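Local atomic coordinates of ferripyochelin binding protein (Salmonella enterica subsp. enterica serovar Typhimurium, PDB entry 3R3R), a protein that binds zinc and belongs to the gamma-class carbonic anhydrase family of left-handed beta-helix proteins, its physiological reaction being unsettled. Residues G32-A37 with N53-G58; A59-Q64 with E88-G93; N82-G87 with H99-G104; G104-V109 with I121-M126; V115-I120 with V133-R138. All coordinates share one frame; numbering follows the deposited sequence.

Interaction 1: G32-A37 with N53-G58; sequences GDVRLA and NYVAIG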
# COMPACT_ATOMS: atom_id res chain seq x y z
N GLY A 32 10.17 10.78 -3.77
CA GLY A 32 10.47 10.33 -5.12
C GLY A 32 9.25 10.05 -5.96
O GLY A 32 8.25 10.77 -5.91
N ASP A 33 9.35 8.98 -6.75
CA ASP A 33 8.34 8.68 -7.75
C ASP A 33 7.22 7.85 -7.12
O ASP A 33 7.15 6.62 -7.29
CB ASP A 33 8.96 7.96 -8.94
CG ASP A 33 8.03 7.87 -10.14
OD1 ASP A 33 6.86 8.33 -10.05
OD2 ASP A 33 8.48 7.33 -11.17
N VAL A 34 6.38 8.55 -6.35
CA VAL A 34 5.23 7.95 -5.68
C VAL A 34 4.00 8.60 -6.29
O VAL A 34 3.84 9.82 -6.23
CB VAL A 34 5.27 8.20 -4.17
CG1 VAL A 34 4.02 7.63 -3.50
CG2 VAL A 34 6.54 7.57 -3.57
N ARG A 35 3.15 7.78 -6.87
CA ARG A 35 1.99 8.24 -7.63
C ARG A 35 0.75 7.86 -6.83
O ARG A 35 0.44 6.69 -6.68
CB ARG A 35 2.00 7.55 -9.01
CG ARG A 35 3.36 7.64 -9.71
CD ARG A 35 3.51 6.68 -10.87
NE ARG A 35 4.90 6.62 -11.35
CZ ARG A 35 5.31 5.82 -12.33
NH1 ARG A 35 4.43 5.02 -12.94
NH2 ARG A 35 6.58 5.82 -12.71
N LEU A 36 0.06 8.86 -6.28
CA LEU A 36 -1.08 8.62 -5.40
C LEU A 36 -2.33 9.08 -6.13
O LEU A 36 -2.49 10.27 -6.43
CB LEU A 36 -0.94 9.38 -4.09
CG LEU A 36 0.33 9.07 -3.31
CD1 LEU A 36 0.32 9.83 -2.01
CD2 LEU A 36 0.48 7.56 -3.05
N ALA A 37 -3.20 8.13 -6.43
CA ALA A 37 -4.45 8.41 -7.12
C ALA A 37 -5.48 9.08 -6.19
O ALA A 37 -5.24 9.25 -5.00
CB ALA A 37 -5.00 7.14 -7.72
N ASN A 53 13.01 2.83 -7.42
CA ASN A 53 11.96 2.37 -8.32
C ASN A 53 10.68 3.10 -7.94
O ASN A 53 10.64 3.79 -6.92
CB ASN A 53 11.81 0.85 -8.25
CG ASN A 53 11.59 0.23 -9.60
OD1 ASN A 53 10.82 0.75 -10.42
ND2 ASN A 53 12.26 -0.89 -9.85
N TYR A 54 9.64 2.99 -8.77
CA TYR A 54 8.42 3.74 -8.51
C TYR A 54 7.44 2.98 -7.62
O TYR A 54 7.50 1.74 -7.48
CB TYR A 54 7.72 4.16 -9.81
CG TYR A 54 7.03 3.06 -10.57
CD1 TYR A 54 5.70 2.77 -10.33
CD2 TYR A 54 7.70 2.31 -11.54
CE1 TYR A 54 5.04 1.78 -11.02
CE2 TYR A 54 7.04 1.30 -12.25
CZ TYR A 54 5.70 1.04 -11.97
OH TYR A 54 5.00 0.06 -12.64
N VAL A 55 6.53 3.76 -7.03
CA VAL A 55 5.41 3.26 -6.24
C VAL A 55 4.14 3.87 -6.83
O VAL A 55 4.06 5.09 -6.98
CB VAL A 55 5.54 3.68 -4.76
CG1 VAL A 55 4.34 3.19 -3.98
CG2 VAL A 55 6.84 3.15 -4.16
N ALA A 56 3.18 3.02 -7.21
CA ALA A 56 1.90 3.50 -7.76
C ALA A 56 0.79 2.98 -6.88
O ALA A 56 0.71 1.77 -6.64
CB ALA A 56 1.71 3.04 -9.22
N ILE A 57 -0.05 3.88 -6.37
CA ILE A 57 -1.13 3.51 -5.46
C ILE A 57 -2.46 3.98 -6.04
O ILE A 57 -2.64 5.17 -6.29
CB ILE A 57 -0.90 4.08 -4.04
CG1 ILE A 57 0.49 3.66 -3.52
CG2 ILE A 57 -1.99 3.58 -3.11
CD1 ILE A 57 0.81 4.10 -2.09
N GLY A 58 -3.36 3.03 -6.27
CA GLY A 58 -4.62 3.30 -6.94
C GLY A 58 -5.65 4.00 -6.07
O GLY A 58 -5.49 4.12 -4.85
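The guanidinium of Arg-35 lies flat over one face of the Tyr-54 ring, the two planes 6° apart. The stack is offset: CZ of Arg-35 sits 4.1 Å from the centroid of the Tyr-54 ring, displaced so that NH2 of Arg-35 comes 3.5 Å from CG of Tyr-54 and NH1 faces CD1 and CE1. The cation thus lies off-centre, over the CG-CD1-CE1 side of the ring, and CB of Ala-56 lies in plane at the ring edge. At the guanidinium edge, Arg-35 grips Asp-33 side-on in a salt bridge: NE of Arg-35 donates to OD1 of Asp-33 over 2.9 Å and NH2 to OD2. Both acceptors lie close to the guanidinium plane, although the carboxylate is twisted out of it, and this pairing fixes the rotation of the group above the ring. Tyr-54 reaches the stack by placing CG between its backbone N and carbonyl carbon (chi1 73°).

Beneath this polar surface four backbone hydrogen bonds join the segments in parallel register, from Val-55 N to Asp-33 O through Ala-37 N to Ile-57 O. On the inner face Leu-36 and Ile-57 point the same way, CD2 of Leu-36 meeting CD1 of Ile-57 at 3.6 Å, and Val-34 lies alongside Val-55; Ile-48 of strand 47-50 packs on both valines and on Ile-57. Here the Arg-35/Tyr-54 stack lies on the outer surface; parallel strands from successive turns with aliphatic residues stacked inside are characteristic of one flat side of a left-handed beta-helix.

Interaction 2: A59-Q64 with E88-G93; sequences ARTNIQ and EDVTVG
Arg-60 and Asp-89 carry the charged part of the contact. Side by side, they form a two-nitrogen, side-on grip in which NE of Arg-60 donates to OD1 of Asp-89 over 2.9 Å and NH2 to OD2. Both oxygens are met on the syn side but tilted out of the carboxylate plane. A bend at chi3 (-54°) turns the Arg-60 guanidinium to this carboxylate, and its NH2 also donates to OE1 of Glu-88 at 3.1 Å from well above that carboxylate plane. Two waters link Glu-88 OE2 to Arg-60 NH1 and to Ala-59 N.

OG1 of Thr-61 accepts from N of Val-90 at 3.0 Å and donates to Gly-87 O. Backbone bonds run from Asp-89 N to Ala-59 O, Asn-62 N to Val-90 O, Val-92 N to Asn-62 O and Gln-64 N to Val-92 O.

In the small apolar part, CD1 of Ile-63 packs against CG2 of Val-92 at 3.6 Å.

These segments round a corner of the left-handed beta-helix into neighbouring strands 62-63 and 91-92. Helix 158-182 covers the Arg-60, Asn-62 and Thr-91 side, where Ser-167 bonds Thr-91 OG1, while Ile-63 touches Val-46 on the other face.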
# COMPACT_ATOMS: atom_id res chain seq x y z
N ALA A 59 -6.73 4.43 -6.70
CA ALA A 59 -7.73 5.28 -6.06
C ALA A 59 -8.40 4.61 -4.85
O ALA A 59 -8.66 3.40 -4.85
CB ALA A 59 -8.79 5.74 -7.07
N ARG A 60 -8.68 5.42 -3.84
CA ARG A 60 -9.45 5.00 -2.67
C ARG A 60 -8.74 3.94 -1.86
O ARG A 60 -9.38 3.13 -1.18
CB ARG A 60 -10.87 4.52 -3.08
CG ARG A 60 -11.69 5.58 -3.85
CD ARG A 60 -13.01 5.03 -4.39
NE ARG A 60 -12.78 3.84 -5.20
CZ ARG A 60 -12.40 3.84 -6.48
NH1 ARG A 60 -12.24 4.98 -7.16
NH2 ARG A 60 -12.18 2.69 -7.08
N THR A 61 -7.42 3.95 -1.90
CA THR A 61 -6.60 3.02 -1.12
C THR A 61 -6.03 3.71 0.11
O THR A 61 -5.60 4.87 0.04
CB THR A 61 -5.50 2.44 -2.02
OG1 THR A 61 -6.13 1.47 -2.88
CG2 THR A 61 -4.33 1.81 -1.23
N ASN A 62 -6.09 3.01 1.24
CA ASN A 62 -5.53 3.50 2.48
C ASN A 62 -4.23 2.77 2.82
O ASN A 62 -4.14 1.54 2.68
CB ASN A 62 -6.54 3.44 3.64
CG ASN A 62 -7.12 2.05 3.86
OD1 ASN A 62 -8.14 1.65 3.23
ND2 ASN A 62 -6.51 1.32 4.76
N ILE A 63 -3.25 3.55 3.23
CA ILE A 63 -2.00 3.03 3.74
C ILE A 63 -1.92 3.43 5.21
O ILE A 63 -1.70 4.60 5.54
CB ILE A 63 -0.76 3.60 2.98
CG1 ILE A 63 -0.89 3.43 1.45
CG2 ILE A 63 0.51 2.94 3.50
CD1 ILE A 63 -1.03 2.00 0.98
N GLN A 64 -2.12 2.46 6.09
CA GLN A 64 -2.33 2.75 7.50
C GLN A 64 -1.04 2.97 8.29
O GLN A 64 0.09 2.70 7.83
CB GLN A 64 -3.21 1.69 8.14
CG GLN A 64 -4.62 1.70 7.60
CD GLN A 64 -5.43 0.54 8.17
OE1 GLN A 64 -5.08 -0.02 9.23
NE2 GLN A 64 -6.51 0.19 7.51
N GLU A 88 -6.83 -0.33 -6.55
CA GLU A 88 -7.89 0.52 -6.02
C GLU A 88 -8.63 -0.16 -4.87
O GLU A 88 -8.73 -1.39 -4.83
CB GLU A 88 -8.91 0.84 -7.12
CG GLU A 88 -8.27 1.46 -8.34
CD GLU A 88 -9.28 2.02 -9.33
OE1 GLU A 88 -10.44 1.56 -9.37
OE2 GLU A 88 -8.92 2.93 -10.09
N ASP A 89 -9.15 0.63 -3.94
CA ASP A 89 -9.96 0.12 -2.82
C ASP A 89 -9.20 -0.91 -2.00
O ASP A 89 -9.78 -1.89 -1.52
CB ASP A 89 -11.29 -0.47 -3.33
CG ASP A 89 -12.14 0.57 -4.05
OD1 ASP A 89 -12.48 1.60 -3.44
OD2 ASP A 89 -12.40 0.38 -5.25
N VAL A 90 -7.90 -0.68 -1.85
CA VAL A 90 -7.04 -1.56 -1.06
C VAL A 90 -6.92 -1.02 0.36
O VAL A 90 -6.79 0.20 0.55
CB VAL A 90 -5.64 -1.72 -1.71
CG1 VAL A 90 -4.67 -2.45 -0.80
CG2 VAL A 90 -5.77 -2.46 -3.04
N THR A 91 -6.94 -1.92 1.33
CA THR A 91 -6.69 -1.59 2.72
C THR A 91 -5.35 -2.18 3.14
O THR A 91 -5.23 -3.40 3.28
CB THR A 91 -7.84 -2.13 3.60
OG1 THR A 91 -9.07 -1.50 3.21
CG2 THR A 91 -7.60 -1.85 5.09
N VAL A 92 -4.34 -1.32 3.25
CA VAL A 92 -3.05 -1.74 3.78
C VAL A 92 -3.04 -1.45 5.28
O VAL A 92 -3.04 -0.29 5.69
CB VAL A 92 -1.88 -1.05 3.04
CG1 VAL A 92 -0.53 -1.40 3.69
CG2 VAL A 92 -1.91 -1.43 1.55
N GLY A 93 -3.07 -2.51 6.08
CA GLY A 93 -3.22 -2.39 7.51
C GLY A 93 -2.08 -1.70 8.21
O GLY A 93 -1.00 -1.47 7.65
O HOH W 1 -6.72 4.25 -9.68
O HOH W 2 -11.33 4.65 -9.88

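Interaction 3: N82-G87 with H99-G104; sequences NPLIIG and HGCTIG. With ZN (zinc ion), chain B.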
# COMPACT_ATOMS: atom_id res chain seq x y z
N ASN A 82 12.07 -4.11 -8.90
CA ASN A 82 10.74 -4.47 -8.40
C ASN A 82 10.04 -3.23 -7.90
O ASN A 82 10.28 -2.80 -6.77
CB ASN A 82 10.80 -5.54 -7.30
CG ASN A 82 11.45 -6.82 -7.79
OD1 ASN A 82 10.77 -7.71 -8.32
ND2 ASN A 82 12.75 -6.93 -7.62
N PRO A 83 9.20 -2.62 -8.75
CA PRO A 83 8.42 -1.47 -8.29
C PRO A 83 7.29 -1.98 -7.39
O PRO A 83 7.08 -3.19 -7.28
CB PRO A 83 7.85 -0.91 -9.60
CG PRO A 83 7.69 -2.13 -10.48
CD PRO A 83 8.88 -3.02 -10.14
N LEU A 84 6.57 -1.05 -6.78
CA LEU A 84 5.47 -1.39 -5.90
C LEU A 84 4.19 -0.88 -6.54
O LEU A 84 4.04 0.34 -6.73
CB LEU A 84 5.70 -0.74 -4.53
CG LEU A 84 4.58 -0.92 -3.51
CD1 LEU A 84 4.24 -2.39 -3.25
CD2 LEU A 84 5.00 -0.23 -2.21
N ILE A 85 3.29 -1.80 -6.86
CA ILE A 85 2.07 -1.46 -7.57
C ILE A 85 0.90 -1.90 -6.72
O ILE A 85 0.82 -3.07 -6.37
CB ILE A 85 2.02 -2.19 -8.93
CG1 ILE A 85 3.17 -1.72 -9.82
CG2 ILE A 85 0.66 -1.95 -9.60
CD1 ILE A 85 3.47 -2.63 -11.03
N ILE A 86 0.03 -0.96 -6.36
CA ILE A 86 -1.10 -1.25 -5.49
C ILE A 86 -2.35 -0.73 -6.17
O ILE A 86 -2.37 0.41 -6.65
CB ILE A 86 -0.94 -0.57 -4.10
CG1 ILE A 86 0.38 -0.98 -3.43
CG2 ILE A 86 -2.16 -0.85 -3.18
CD1 ILE A 86 0.67 -0.21 -2.17
N GLY A 87 -3.40 -1.55 -6.22
CA GLY A 87 -4.63 -1.20 -6.92
C GLY A 87 -5.56 -0.29 -6.15
O GLY A 87 -5.14 0.44 -5.26
N HIS A 99 7.13 -4.52 -0.06
CA HIS A 99 8.39 -4.33 -0.75
C HIS A 99 8.30 -4.92 -2.15
O HIS A 99 8.26 -6.14 -2.31
CB HIS A 99 9.56 -4.99 -0.00
CG HIS A 99 10.87 -4.31 -0.24
ND1 HIS A 99 11.65 -4.54 -1.35
CD2 HIS A 99 11.52 -3.35 0.48
CE1 HIS A 99 12.72 -3.76 -1.29
NE2 HIS A 99 12.68 -3.05 -0.18
N GLY A 100 8.26 -4.06 -3.18
CA GLY A 100 8.41 -4.50 -4.55
C GLY A 100 7.39 -5.50 -5.05
O GLY A 100 7.68 -6.29 -5.94
N CYS A 101 6.17 -5.43 -4.53
CA CYS A 101 5.13 -6.40 -4.86
C CYS A 101 4.02 -5.76 -5.70
O CYS A 101 4.04 -4.54 -5.94
CB CYS A 101 4.57 -7.01 -3.57
SG CYS A 101 3.94 -5.78 -2.38
N THR A 102 3.09 -6.59 -6.15
CA THR A 102 1.93 -6.13 -6.90
C THR A 102 0.68 -6.56 -6.15
O THR A 102 0.53 -7.74 -5.82
CB THR A 102 1.91 -6.74 -8.31
OG1 THR A 102 3.10 -6.33 -8.98
CG2 THR A 102 0.69 -6.28 -9.12
N ILE A 103 -0.19 -5.60 -5.86
CA ILE A 103 -1.43 -5.87 -5.16
C ILE A 103 -2.57 -5.39 -6.04
O ILE A 103 -2.53 -4.28 -6.54
CB ILE A 103 -1.46 -5.14 -3.82
CG1 ILE A 103 -0.29 -5.61 -2.96
CG2 ILE A 103 -2.81 -5.36 -3.14
CD1 ILE A 103 -0.20 -4.93 -1.62
N GLY A 104 -3.56 -6.25 -6.25
CA GLY A 104 -4.70 -5.91 -7.08
C GLY A 104 -5.68 -5.02 -6.36
O GLY A 104 -5.33 -4.29 -5.44
ZN ZN B . 14.06 -1.75 0.51
O HOH W 3 5.71 -4.96 -8.86
O HOH W 4 15.22 -2.35 -1.38
O HOH W 5 16.03 -1.54 0.66
O HOH W 6 14.91 -3.84 1.06
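Leu-84 and Cys-101 meet at a corner of the left-handed beta-helix, where adjoining turns run from the zinc-bearing edge into one of its flat sides. With CG anti to the backbone N (chi1 176°), Leu-84 brings CD1 to 3.5 Å from SG of Cys-101 and 3.4 Å from O of the same residue. Leu-69 and Leu-98 also touch Leu-84 in the interior.

Farther along, the side chains alternate between the faces of the parallel pair. Ile-86 and Ile-103 stand on the interior face in loose contact. Ile-85 and Thr-102 share the outward face, with CD1 of Ile-85 4.2 Å from OG1 of Thr-102. Nearly straight backbone bonds from Ile-85 N to Cys-101 O and from Ile-103 N to Ile-85 O hold this register; at the far end the bonds from Gly-87 N to the carbonyls of Ile-103 and Gly-104 are weak. On the outside a water lies 2.7 Å from Pro-83 O and 3.0 Å from Thr-102 OG1.

Gly-100, at positive phi, fits against Asn-82 and Pro-83, its CA 3.3 Å from O of Pro-83. His-99 points away from the other segment and carries its imidazole to the metal. His-70 supplies a second protein ligand, its ring steeply inclined to that of His-99, while OD2 of Asp-117, in the conformer modelled here, is hydrogen-bonded to ND1 of His-99 and probably orients the ring from the second shell. NE2 of His-99 binds the zinc ion at 2.0 Å, and three waters complete the site, the closest also at 2.0 Å.

Interaction 4: G104-V109 with I121-M126; sequences GNRVLV and IEDDVM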
# COMPACT_ATOMS: atom_id res chain seq x y z
N GLY A 104 -3.56 -6.25 -6.25
CA GLY A 104 -4.70 -5.91 -7.08
C GLY A 104 -5.68 -5.02 -6.36
O GLY A 104 -5.33 -4.29 -5.44
N ASN A 105 -6.93 -5.05 -6.80
CA ASN A 105 -7.98 -4.22 -6.24
C ASN A 105 -8.73 -4.94 -5.12
O ASN A 105 -8.87 -6.16 -5.16
CB ASN A 105 -9.00 -3.87 -7.33
CG ASN A 105 -8.37 -3.23 -8.55
OD1 ASN A 105 -7.54 -2.33 -8.44
ND2 ASN A 105 -8.78 -3.68 -9.72
N ARG A 106 -9.22 -4.19 -4.14
CA ARG A 106 -10.06 -4.78 -3.07
C ARG A 106 -9.29 -5.91 -2.36
O ARG A 106 -9.72 -7.07 -2.31
CB ARG A 106 -11.42 -5.27 -3.61
CG ARG A 106 -12.22 -4.16 -4.29
CD ARG A 106 -13.51 -4.72 -4.90
NE ARG A 106 -13.23 -5.84 -5.78
CZ ARG A 106 -12.80 -5.73 -7.04
NH1 ARG A 106 -12.65 -4.53 -7.60
NH2 ARG A 106 -12.53 -6.82 -7.74
N VAL A 107 -8.13 -5.55 -1.84
CA VAL A 107 -7.32 -6.47 -1.04
C VAL A 107 -7.17 -5.85 0.33
O VAL A 107 -6.96 -4.63 0.45
CB VAL A 107 -5.92 -6.66 -1.68
CG1 VAL A 107 -4.97 -7.43 -0.76
CG2 VAL A 107 -6.07 -7.36 -3.03
N LEU A 108 -7.30 -6.68 1.36
CA LEU A 108 -7.02 -6.24 2.73
C LEU A 108 -5.75 -6.97 3.17
O LEU A 108 -5.71 -8.17 3.28
CB LEU A 108 -8.20 -6.58 3.63
CG LEU A 108 -8.01 -6.39 5.14
CD1 LEU A 108 -7.68 -5.00 5.41
CD2 LEU A 108 -9.26 -6.80 5.89
N VAL A 109 -4.73 -6.17 3.50
CA VAL A 109 -3.47 -6.70 4.01
C VAL A 109 -3.47 -6.51 5.53
O VAL A 109 -3.39 -5.37 6.02
CB VAL A 109 -2.24 -6.02 3.40
CG1 VAL A 109 -0.95 -6.72 3.88
CG2 VAL A 109 -2.31 -6.04 1.85
N ILE A 121 -0.57 -10.33 -5.52
CA ILE A 121 -1.81 -10.60 -4.80
C ILE A 121 -2.95 -10.22 -5.73
O ILE A 121 -3.06 -9.07 -6.14
CB ILE A 121 -1.89 -9.80 -3.48
CG1 ILE A 121 -0.67 -10.07 -2.60
CG2 ILE A 121 -3.18 -10.18 -2.76
CD1 ILE A 121 -0.64 -9.28 -1.31
N GLU A 122 -3.76 -11.19 -6.10
CA GLU A 122 -4.87 -10.93 -7.01
C GLU A 122 -6.00 -10.15 -6.30
O GLU A 122 -5.94 -9.89 -5.09
CB GLU A 122 -5.36 -12.25 -7.60
CG GLU A 122 -4.27 -12.94 -8.45
CD GLU A 122 -4.73 -14.27 -9.05
OE1 GLU A 122 -5.91 -14.63 -8.87
OE2 GLU A 122 -3.91 -14.95 -9.70
N ASP A 123 -7.01 -9.75 -7.07
CA ASP A 123 -8.12 -8.96 -6.51
C ASP A 123 -8.89 -9.78 -5.47
O ASP A 123 -8.91 -11.01 -5.53
CB ASP A 123 -9.12 -8.58 -7.62
CG ASP A 123 -8.50 -7.78 -8.76
OD1 ASP A 123 -7.46 -7.13 -8.62
OD2 ASP A 123 -9.12 -7.76 -9.83
N ASP A 124 -9.57 -9.09 -4.56
CA ASP A 124 -10.52 -9.74 -3.64
C ASP A 124 -9.83 -10.80 -2.77
O ASP A 124 -10.23 -11.97 -2.74
CB ASP A 124 -11.70 -10.35 -4.40
CG ASP A 124 -12.51 -9.31 -5.15
OD1 ASP A 124 -12.93 -8.33 -4.51
OD2 ASP A 124 -12.69 -9.44 -6.37
N VAL A 125 -8.78 -10.37 -2.07
CA VAL A 125 -8.01 -11.27 -1.22
C VAL A 125 -7.90 -10.65 0.17
O VAL A 125 -7.79 -9.42 0.31
CB VAL A 125 -6.59 -11.49 -1.79
CG1 VAL A 125 -5.64 -12.16 -0.78
CG2 VAL A 125 -6.67 -12.33 -3.06
N MET A 126 -7.95 -11.51 1.19
CA MET A 126 -7.66 -11.05 2.55
C MET A 126 -6.45 -11.79 3.08
O MET A 126 -6.34 -13.01 2.93
CB MET A 126 -8.83 -11.33 3.48
CG MET A 126 -8.67 -10.81 4.90
SD MET A 126 -10.20 -11.16 5.81
CE MET A 126 -11.41 -10.90 4.52
O HOH W 7 -11.41 -8.74 -10.30
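Arg-106 runs alongside Asp-124, its guanidinium turned 41° from the carboxylate plane and its NE 2.8 Å from OD1 of Asp-124. NH2 of Arg-106 donates to OD2 of the same carboxylate at 3.0 Å in a nearly straight bond, so two nitrogens hold two oxygens, each on its syn side but tilted out of the carboxylate plane. The bend at chi3 (-54°) folds the arginine chain into this side-on grip. Asp-123 has a different role: its OD1 accepts the backbone N-H of Asn-105 at 2.8 Å from above the carboxylate plane.

The segments turn the same corner in successive coils of the left-handed beta-helix, within its hexapeptide-repeat region. Gly-104 N bonds to Ile-121 O before the corner, Asp-124 N to Asn-105 O at it, and Leu-108 N to Val-125 O beyond it.

On the interior side, Val-107 crosses Ile-121 at a slant, CG1 of Val-107 meeting CG2 of Ile-121 at 3.8 Å. CG2 of Val-107 lies 3.3 Å from O of Glu-122, a buried carbonyl with no hydrogen-bonding partner in the model. On the other face Leu-108 and Met-126, in the conformers given, point the same way, and Leu-164 of helix 158-182 packs on both. Asn-105 OD1 accepts from Glu-88 N in the preceding turn.

Interaction 5: V115-I120 with V133-R138; sequences VLDGAI and VPQHKR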
# COMPACT_ATOMS: atom_id res chain seq x y z
N VAL A 115 4.96 -8.27 2.82
CA VAL A 115 4.76 -8.78 1.46
C VAL A 115 6.01 -8.44 0.66
O VAL A 115 6.38 -7.26 0.59
CB VAL A 115 3.50 -8.16 0.79
CG1 VAL A 115 3.29 -8.80 -0.59
CG2 VAL A 115 2.26 -8.33 1.68
N LEU A 116 6.65 -9.46 0.09
CA LEU A 116 7.99 -9.28 -0.48
C LEU A 116 8.03 -9.19 -2.01
O LEU A 116 7.01 -9.29 -2.70
CB LEU A 116 8.90 -10.40 0.03
CG LEU A 116 9.06 -10.46 1.55
CD1 LEU A 116 9.90 -11.69 1.91
CD2 LEU A 116 9.69 -9.16 2.10
N ASP A 117 9.23 -8.99 -2.53
CA ASP A 117 9.35 -8.61 -3.93
C ASP A 117 8.84 -9.66 -4.89
O ASP A 117 9.07 -10.86 -4.74
CB ASP A 117 10.80 -8.26 -4.26
CG ASP A 117 11.36 -7.29 -3.28
OD1 ASP A 117 11.60 -7.73 -2.15
OD2 ASP A 117 11.51 -6.10 -3.62
N GLY A 118 8.15 -9.16 -5.92
CA GLY A 118 7.63 -10.02 -6.96
C GLY A 118 6.38 -10.79 -6.56
O GLY A 118 5.80 -11.49 -7.38
N ALA A 119 5.96 -10.68 -5.30
CA ALA A 119 4.69 -11.30 -4.94
C ALA A 119 3.57 -10.63 -5.74
O ALA A 119 3.65 -9.44 -6.06
CB ALA A 119 4.42 -11.19 -3.44
N ILE A 120 2.54 -11.40 -6.07
CA ILE A 120 1.39 -10.90 -6.81
C ILE A 120 0.14 -11.31 -6.05
O ILE A 120 -0.14 -12.49 -5.92
CB ILE A 120 1.35 -11.49 -8.23
CG1 ILE A 120 2.60 -11.07 -9.01
CG2 ILE A 120 0.09 -11.02 -8.93
CD1 ILE A 120 2.77 -11.79 -10.32
N VAL A 133 4.21 -12.91 3.10
CA VAL A 133 4.03 -13.39 1.73
C VAL A 133 5.41 -13.37 1.08
O VAL A 133 5.97 -12.30 0.86
CB VAL A 133 3.06 -12.49 0.95
CG1 VAL A 133 2.89 -13.00 -0.47
CG2 VAL A 133 1.70 -12.35 1.66
N PRO A 134 5.97 -14.57 0.80
CA PRO A 134 7.33 -14.69 0.24
C PRO A 134 7.51 -14.05 -1.13
O PRO A 134 6.53 -13.77 -1.84
CB PRO A 134 7.51 -16.20 0.10
CG PRO A 134 6.71 -16.76 1.16
CD PRO A 134 5.47 -15.89 1.23
N GLN A 135 8.76 -13.84 -1.50
CA GLN A 135 9.08 -13.34 -2.84
C GLN A 135 8.45 -14.22 -3.91
O GLN A 135 8.49 -15.45 -3.80
CB GLN A 135 10.59 -13.27 -3.08
CG GLN A 135 11.23 -12.13 -2.31
CD GLN A 135 12.69 -11.91 -2.71
OE1 GLN A 135 13.37 -12.84 -3.14
NE2 GLN A 135 13.17 -10.68 -2.56
N HIS A 136 7.87 -13.57 -4.92
CA HIS A 136 7.35 -14.24 -6.11
C HIS A 136 6.11 -15.09 -5.87
O HIS A 136 5.64 -15.74 -6.79
CB HIS A 136 8.45 -15.05 -6.82
CG HIS A 136 9.66 -14.23 -7.10
ND1 HIS A 136 9.63 -13.15 -7.96
CD2 HIS A 136 10.91 -14.27 -6.58
CE1 HIS A 136 10.82 -12.58 -7.97
NE2 HIS A 136 11.61 -13.24 -7.14
N LYS A 137 5.55 -15.05 -4.67
CA LYS A 137 4.34 -15.82 -4.38
C LYS A 137 3.10 -15.18 -4.99
O LYS A 137 2.89 -13.98 -4.83
CB LYS A 137 4.16 -15.90 -2.87
CG LYS A 137 2.93 -16.65 -2.36
CD LYS A 137 3.09 -18.14 -2.44
CE LYS A 137 1.90 -18.81 -1.75
NZ LYS A 137 2.02 -20.29 -1.74
N ARG A 138 2.29 -15.97 -5.69
CA ARG A 138 1.02 -15.51 -6.23
C ARG A 138 -0.11 -15.94 -5.30
O ARG A 138 -0.20 -17.13 -4.98
CB ARG A 138 0.79 -16.07 -7.65
CG ARG A 138 -0.58 -15.73 -8.22
CD ARG A 138 -0.74 -16.24 -9.64
NE ARG A 138 0.02 -15.44 -10.58
CZ ARG A 138 -0.40 -14.30 -11.13
NH1 ARG A 138 -1.61 -13.82 -10.84
NH2 ARG A 138 0.38 -13.64 -11.97
O HOH W 8 4.09 -13.85 -8.42
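Two type II beta turns, Leu-116 to Ala-119 and Pro-134 to Lys-137, stack at a corner of the left-handed beta-helix, on the edge that also bears the zinc site. Between the turns, O of Asp-117 accepts from N of His-136 at 3.0 Å, and the same oxygen lies over one face of the His-136 imidazole, over its centre. CA of Gly-118, a residue with positive phi, approaches obliquely, 3.8 Å from ND1 of His-136.

Backbone bonds flank the turns, from Leu-116 N to Val-133 O on entry and from Ile-120 N to Lys-137 O on exit. Inside, Val-115 and Val-133 lie side by side, and CG1 of Val-133 also reaches CB of Ala-119 at 3.8 Å. On the outer side CB of Leu-116 rests 3.7 Å from CG of Gln-135.

Asp-117, one of whose two conformers is described here, directs OD2 to Thr-72 OG1, while its OD1 receives a weak bond from Gln-135 NE2. At the exit the guanidinium of Arg-138, salt-bridged to Glu-122, turns one face to CG2 of Ile-120, while its NH2 lies 3.4 Å from CD1 of Ile-120.

The five contacts follow successive turns of one left-handed beta-helix. Interactions 1 and 3 are neighbours on one flat side, where Ala-56 O and Ile-86 N lie 2.8 Å apart, probably hydrogen-bonded. Interactions 2 and 4 lie side by side at one corner, beside helix 158-182, where Thr-91 O and Val-109 N, 2.8 Å apart, are probably hydrogen-bonded. Gly-104 belongs to both 3 and 4, and the salt bridge between Glu-122 OE2 and Arg-138 NH1 ties 4 to 5. The zinc site draws on 3 and 5: His-99 binds the metal, and Asp-117 OD2 lies 2.8 Å from His-99 ND1. In interaction 1, the Val-55 side chain is about 10 Å from the zinc ion.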